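Long-range contacts in eukaryotic translation initiation factor 4 gamma 2 (Homo sapiens, PDB 4IUL), which probably acts in translation initiation as an eIF4G-related scaffold, its HEAT-repeat MIF4G domain interacting with the helicase eIF4A: residues Asn126-Asp131 / Gln144-Lys149; Glu170-His174 / Val206-His212. The contacts are given in a common frame with arbitrary orientation. Numbering follows the deposited sequence.

Interaction 1 of 2, residues Asn126-Asp131 / Gln144-Lys149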
loop_
_atom_site.group_PDB
_atom_site.type_symbol
_atom_site.label_atom_id
_atom_site.label_comp_id
_atom_site.label_asym_id
_atom_site.label_seq_id
_atom_site.Cartn_x
_atom_site.Cartn_y
_atom_site.Cartn_z
ATOM N N ASN A 126 -11.516 11.557 -0.873
ATOM C CA ASN A 126 -12.029 11.596 -2.236
ATOM C C ASN A 126 -13.242 10.684 -2.425
ATOM O O ASN A 126 -14.094 10.951 -3.272
ATOM C CB ASN A 126 -10.924 11.203 -3.224
ATOM C CG ASN A 126 -9.855 12.280 -3.365
ATOM O OD1 ASN A 126 -9.754 13.183 -2.529
ATOM N ND2 ASN A 126 -9.048 12.183 -4.419
ATOM N N VAL A 127 -13.311 9.611 -1.639
ATOM C CA VAL A 127 -14.420 8.663 -1.718
ATOM C C VAL A 127 -15.666 9.184 -1.009
ATOM O O VAL A 127 -16.779 9.038 -1.511
ATOM C CB VAL A 127 -14.029 7.290 -1.105
ATOM C CG1 VAL A 127 -15.276 6.450 -0.833
ATOM C CG2 VAL A 127 -13.101 6.550 -2.054
ATOM N N ASP A 128 -15.476 9.796 0.155
ATOM C CA ASP A 128 -16.597 10.326 0.926
ATOM C C ASP A 128 -16.925 11.777 0.557
ATOM O O ASP A 128 -17.587 12.485 1.318
ATOM C CB ASP A 128 -16.287 10.232 2.423
ATOM C CG ASP A 128 -15.925 8.822 2.856
ATOM O OD1 ASP A 128 -16.696 7.886 2.552
ATOM O OD2 ASP A 128 -14.873 8.649 3.507
ATOM N N VAL A 129 -16.468 12.209 -0.615
ATOM C CA VAL A 129 -16.701 13.572 -1.081
ATOM C C VAL A 129 -18.168 13.834 -1.410
ATOM O O VAL A 129 -18.612 14.983 -1.435
ATOM C CB VAL A 129 -15.863 13.881 -2.340
ATOM C CG1 VAL A 129 -16.340 13.031 -3.502
ATOM C CG2 VAL A 129 -15.962 15.360 -2.684
ATOM N N TYR A 130 -18.916 12.767 -1.665
ATOM C CA TYR A 130 -20.332 12.896 -1.995
ATOM C C TYR A 130 -21.197 12.349 -0.868
ATOM O O TYR A 130 -22.420 12.490 -0.884
ATOM C CB TYR A 130 -20.636 12.147 -3.295
ATOM C CG TYR A 130 -19.847 12.642 -4.489
ATOM C CD1 TYR A 130 -19.963 13.963 -4.931
ATOM C CD2 TYR A 130 -18.984 11.790 -5.178
ATOM C CE1 TYR A 130 -19.241 14.422 -6.031
ATOM C CE2 TYR A 130 -18.254 12.239 -6.278
ATOM C CZ TYR A 130 -18.387 13.554 -6.699
ATOM O OH TYR A 130 -17.665 13.994 -7.787
ATOM N N ASP A 131 -20.547 11.730 0.111
ATOM C CA ASP A 131 -21.232 11.145 1.256
ATOM C C ASP A 131 -21.612 12.212 2.281
ATOM O O ASP A 131 -22.744 12.700 2.301
ATOM C CB ASP A 131 -20.333 10.092 1.908
ATOM C CG ASP A 131 -19.851 9.042 0.918
ATOM O OD1 ASP A 131 -19.267 9.425 -0.120
ATOM O OD2 ASP A 131 -20.054 7.836 1.177
ATOM N N GLN A 144 -17.455 9.882 -11.100
ATOM C CA GLN A 144 -16.318 10.380 -10.350
ATOM C C GLN A 144 -16.059 9.491 -9.137
ATOM O O GLN A 144 -14.924 9.091 -8.878
ATOM C CB GLN A 144 -16.592 11.813 -9.895
ATOM C CG GLN A 144 -15.365 12.684 -9.898
ATOM C CD GLN A 144 -14.587 12.541 -11.190
ATOM O OE1 GLN A 144 -15.154 12.627 -12.282
ATOM N NE2 GLN A 144 -13.282 12.317 -11.074
ATOM N N ARG A 145 -17.120 9.180 -8.399
ATOM C CA ARG A 145 -17.008 8.344 -7.215
ATOM C C ARG A 145 -16.458 6.963 -7.557
ATOM O O ARG A 145 -15.658 6.409 -6.808
ATOM C CB ARG A 145 -18.373 8.195 -6.538
ATOM C CG ARG A 145 -18.308 7.523 -5.173
ATOM C CD ARG A 145 -19.686 7.391 -4.539
ATOM N NE ARG A 145 -19.606 7.025 -3.123
ATOM C CZ ARG A 145 -19.126 5.871 -2.658
ATOM N NH1 ARG A 145 -18.675 4.942 -3.496
ATOM N NH2 ARG A 145 -19.092 5.649 -1.349
ATOM N N ALA A 146 -16.882 6.415 -8.691
ATOM C CA ALA A 146 -16.432 5.091 -9.111
ATOM C C ALA A 146 -14.937 5.059 -9.415
ATOM O O ALA A 146 -14.284 4.024 -9.268
ATOM C CB ALA A 146 -17.221 4.636 -10.327
ATOM N N ILE A 147 -14.395 6.191 -9.846
ATOM C CA ILE A 147 -12.976 6.266 -10.149
ATOM C C ILE A 147 -12.169 6.373 -8.855
ATOM O O ILE A 147 -11.117 5.747 -8.718
ATOM C CB ILE A 147 -12.668 7.467 -11.072
ATOM C CG1 ILE A 147 -13.165 7.164 -12.486
ATOM C CG2 ILE A 147 -11.177 7.757 -11.085
ATOM C CD1 ILE A 147 -12.990 8.306 -13.460
ATOM N N ALA A 148 -12.669 7.157 -7.904
ATOM C CA ALA A 148 -11.987 7.334 -6.625
ATOM C C ALA A 148 -12.014 6.029 -5.833
ATOM O O ALA A 148 -11.111 5.745 -5.045
ATOM C CB ALA A 148 -12.653 8.441 -5.825
ATOM N N LYS A 149 -13.062 5.242 -6.051
ATOM C CA LYS A 149 -13.214 3.963 -5.375
ATOM C C LYS A 149 -12.127 3.018 -5.899
ATOM O O LYS A 149 -11.618 2.170 -5.166
ATOM C CB LYS A 149 -14.601 3.386 -5.660
ATOM C CG LYS A 149 -15.110 2.399 -4.624
ATOM C CD LYS A 149 -15.544 3.102 -3.337
ATOM C CE LYS A 149 -16.142 2.104 -2.347
ATOM N NZ LYS A 149 -16.616 2.750 -1.089
#
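Where helix 107-127 runs out, its last residues and the turn after them pack against an early part of helix 141-163, with Val127 and Ala148 closest in backbone (CA to CA 5.6 Å). Val127, with chi1 in the t well, spreads its methyls over the helix: CG2 meets Ala148 CB at 4.2 Å and Ala148 O at 3.7 Å, while CG1 lies 3.9 Å from both Arg145 NH2 and Lys149 NZ. A small alanine suits this place because it lets the two backbones approach. Arg145 is stretched out, with chi1 to chi3 all t. One face of its guanidinium lies under Val127 O, and NH2 reaches Asp131 OD2 at 3.5 Å, a long salt bridge and weak hydrogen bond; NE is buried here without a partner. Asp128, Tyr130 and Asp131 all have chi1 in the m well. Tyr130 presents its ring edge to the helix, OH 3.2 Å from Gln144 CB and CD2 3.9 Å from Arg145 CB. The turn also leans on residues further along the chain, Asp128 by a salt bridge to Lys184 and Tyr130 O by a hydrogen bond to Arg186. Residues 132-138 are not modelled, consistent with a mobile loop. Consecutive helices meeting beside their connecting loop are consistent with the helical hairpin of a HEAT repeat in this MIF4G domain.

Interaction 2 of 2, residues Glu170-His174 / Val206-His212; sequences ESILH and VGPRLDH
A histidine just beyond one helix end and a glutamate at the start of another share a forked hydrogen bond, with a bridging water beside it. His212 NE2 donates to Glu170 OE2 at 2.9 Å and, weakly, to Glu170 OE1 at 3.4 Å. Glu170 (chi1 m, chi2 t) brings its carboxylate to the imidazole. The water is hydrogen-bonded to His174 NE2 (2.6 Å), donates to Leu210 O (2.8 Å) and weakly to Glu170 OE2 (2.7 Å), linking the carbonyl of Leu210 to both side chains.

Helix 170-174 and helix 206-210 approach to 11.4 Å between axes, with a signed crossing angle of -124°. Glu170 lies nearest Leu210 (CA to CA 6.8 Å) and Leu173 nearest Val206 (8.2 Å). Such steeply crossed neighbours, the start of helix 170-181 against the end of helix 193-210, are consistent with the paired helices of a HEAT repeat. The second helix is kinked where the N atoms of Pro208 and Arg209 lack the regular bond to the turn before; proline has no amide hydrogen to offer. It stops at Leu210, and Asp211 (phi -80°, psi 60°) centres an inverse gamma turn, after which His212 brings its ring end to Glu170 with chi1 p.

Leu173 (m, t) points toward the partner helix, its CD1 3.4 Å from Val206 CG1 and 3.6 Å from Leu210 CD1. Leu210, with chi1 near -109°, sends CD2 over the face of the His174 ring, 4.2 Å from its centroid, a CH-pi contact. His174 ND1 is held by Tyr222, and Arg209 is salt-bridged to Asp166.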
loop_
_atom_site.group_PDB
_atom_site.type_symbol
_atom_site.label_atom_id
_atom_site.label_comp_id
_atom_site.label_asym_id
_atom_site.label_seq_id
_atom_site.Cartn_x
_atom_site.Cartn_y
_atom_site.Cartn_z
ATOM N N GLU A 170 1.731 -1.872 11.506
ATOM C CA GLU A 170 0.434 -2.488 11.813
ATOM C C GLU A 170 -0.773 -1.562 11.812
ATOM O O GLU A 170 -1.856 -1.926 11.347
ATOM C CB GLU A 170 0.472 -3.176 13.183
ATOM C CG GLU A 170 1.375 -4.384 13.288
ATOM C CD GLU A 170 0.984 -5.290 14.463
ATOM O OE1 GLU A 170 0.800 -4.775 15.586
ATOM O OE2 GLU A 170 0.859 -6.519 14.260
ATOM N N SER A 171 -0.590 -0.370 12.353
ATOM C CA SER A 171 -1.675 0.581 12.443
ATOM C C SER A 171 -2.403 0.874 11.129
ATOM O O SER A 171 -3.631 0.784 11.066
ATOM C CB SER A 171 -1.163 1.883 13.053
ATOM O OG SER A 171 -2.246 2.750 13.310
ATOM N N ILE A 172 -1.659 1.216 10.083
ATOM C CA ILE A 172 -2.288 1.541 8.802
ATOM C C ILE A 172 -2.907 0.319 8.136
ATOM O O ILE A 172 -3.896 0.439 7.405
ATOM C CB ILE A 172 -1.292 2.229 7.820
ATOM C CG1 ILE A 172 -2.073 2.950 6.713
ATOM C CG2 ILE A 172 -0.374 1.221 7.207
ATOM C CD1 ILE A 172 -1.223 3.807 5.796
ATOM N N LEU A 173 -2.333 -0.855 8.386
ATOM C CA LEU A 173 -2.881 -2.081 7.817
ATOM C C LEU A 173 -4.265 -2.335 8.425
ATOM O O LEU A 173 -5.213 -2.636 7.704
ATOM C CB LEU A 173 -1.953 -3.261 8.088
ATOM C CG LEU A 173 -0.657 -3.299 7.279
ATOM C CD1 LEU A 173 0.238 -4.385 7.831
ATOM C CD2 LEU A 173 -0.960 -3.548 5.803
ATOM N N HIS A 174 -4.390 -2.202 9.745
ATOM C CA HIS A 174 -5.690 -2.403 10.397
ATOM C C HIS A 174 -6.686 -1.362 9.874
ATOM O O HIS A 174 -7.880 -1.633 9.754
ATOM C CB HIS A 174 -5.570 -2.286 11.928
ATOM C CG HIS A 174 -5.016 -3.512 12.589
ATOM N ND1 HIS A 174 -5.750 -4.669 12.743
ATOM C CD2 HIS A 174 -3.783 -3.782 13.083
ATOM C CE1 HIS A 174 -4.991 -5.600 13.296
ATOM N NE2 HIS A 174 -3.792 -5.087 13.510
ATOM N N VAL A 206 -0.642 -10.133 4.678
ATOM C CA VAL A 206 -0.242 -9.620 5.987
ATOM C C VAL A 206 -0.860 -10.322 7.207
ATOM O O VAL A 206 -0.337 -10.222 8.319
ATOM C CB VAL A 206 -0.564 -8.108 6.048
ATOM C CG1 VAL A 206 -0.636 -7.623 7.469
ATOM C CG2 VAL A 206 0.501 -7.342 5.297
ATOM N N GLY A 207 -1.962 -11.032 6.990
ATOM C CA GLY A 207 -2.649 -11.716 8.075
ATOM C C GLY A 207 -1.808 -12.402 9.140
ATOM O O GLY A 207 -1.978 -12.127 10.329
ATOM N N PRO A 208 -0.896 -13.305 8.753
ATOM C CA PRO A 208 -0.046 -14.018 9.712
ATOM C C PRO A 208 0.775 -13.131 10.664
ATOM O O PRO A 208 0.839 -13.410 11.858
ATOM C CB PRO A 208 0.840 -14.882 8.812
ATOM C CG PRO A 208 -0.028 -15.131 7.636
ATOM C CD PRO A 208 -0.642 -13.775 7.384
ATOM N N ARG A 209 1.389 -12.065 10.150
ATOM C CA ARG A 209 2.195 -11.195 11.006
ATOM C C ARG A 209 1.364 -10.305 11.940
ATOM O O ARG A 209 1.843 -9.872 12.988
ATOM C CB ARG A 209 3.130 -10.309 10.166
ATOM C CG ARG A 209 2.457 -9.141 9.448
ATOM C CD ARG A 209 3.434 -7.966 9.268
ATOM N NE ARG A 209 4.646 -8.363 8.555
ATOM C CZ ARG A 209 5.857 -7.857 8.780
ATOM N NH1 ARG A 209 6.033 -6.922 9.707
ATOM N NH2 ARG A 209 6.900 -8.299 8.088
ATOM N N LEU A 210 0.118 -10.039 11.563
ATOM C CA LEU A 210 -0.752 -9.190 12.368
ATOM C C LEU A 210 -1.448 -9.960 13.487
ATOM O O LEU A 210 -1.750 -9.407 14.550
ATOM C CB LEU A 210 -1.818 -8.557 11.471
ATOM C CG LEU A 210 -1.816 -7.064 11.126
ATOM C CD1 LEU A 210 -0.465 -6.604 10.616
ATOM C CD2 LEU A 210 -2.904 -6.828 10.077
ATOM N N ASP A 211 -1.677 -11.244 13.240
ATOM C CA ASP A 211 -2.398 -12.103 14.167
ATOM C C ASP A 211 -1.624 -12.654 15.368
ATOM O O ASP A 211 -1.508 -13.872 15.529
ATOM C CB ASP A 211 -3.026 -13.253 13.367
ATOM C CG ASP A 211 -4.249 -13.842 14.039
ATOM O OD1 ASP A 211 -4.805 -13.196 14.953
ATOM O OD2 ASP A 211 -4.664 -14.951 13.635
ATOM N N HIS A 212 -1.093 -11.763 16.209
ATOM C CA HIS A 212 -0.383 -12.204 17.404
ATOM C C HIS A 212 -1.268 -11.971 18.621
ATOM O O HIS A 212 -2.277 -11.265 18.544
ATOM C CB HIS A 212 0.984 -11.507 17.555
ATOM C CG HIS A 212 0.940 -10.014 17.425
ATOM N ND1 HIS A 212 0.462 -9.189 18.421
ATOM C CD2 HIS A 212 1.333 -9.199 16.417
ATOM C CE1 HIS A 212 0.562 -7.930 18.032
ATOM N NE2 HIS A 212 1.087 -7.908 16.819
HETATM O O HOH W 1 -1.875 -6.582 14.507
#

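The two contacts come in series along the chain, interaction 1 closing before interaction 2 opens, and lie in one MIF4G domain with centres 27 Å apart and nearest atoms about 14 Å apart. Each joins two consecutive helices: 107-127 with 141-163, then 170-181 with 193-210. Interaction 1 sits near the loop that links its pair, whereas interaction 2 lies at the start of helix 170-181 and the end of helix 193-210, far from its loop. Helix 141-163 is followed directly in the chain by helix 170-181. The second loop (182-192) contacts the turn of interaction 1, tying the first pair to the second, consistent with a HEAT-repeat array.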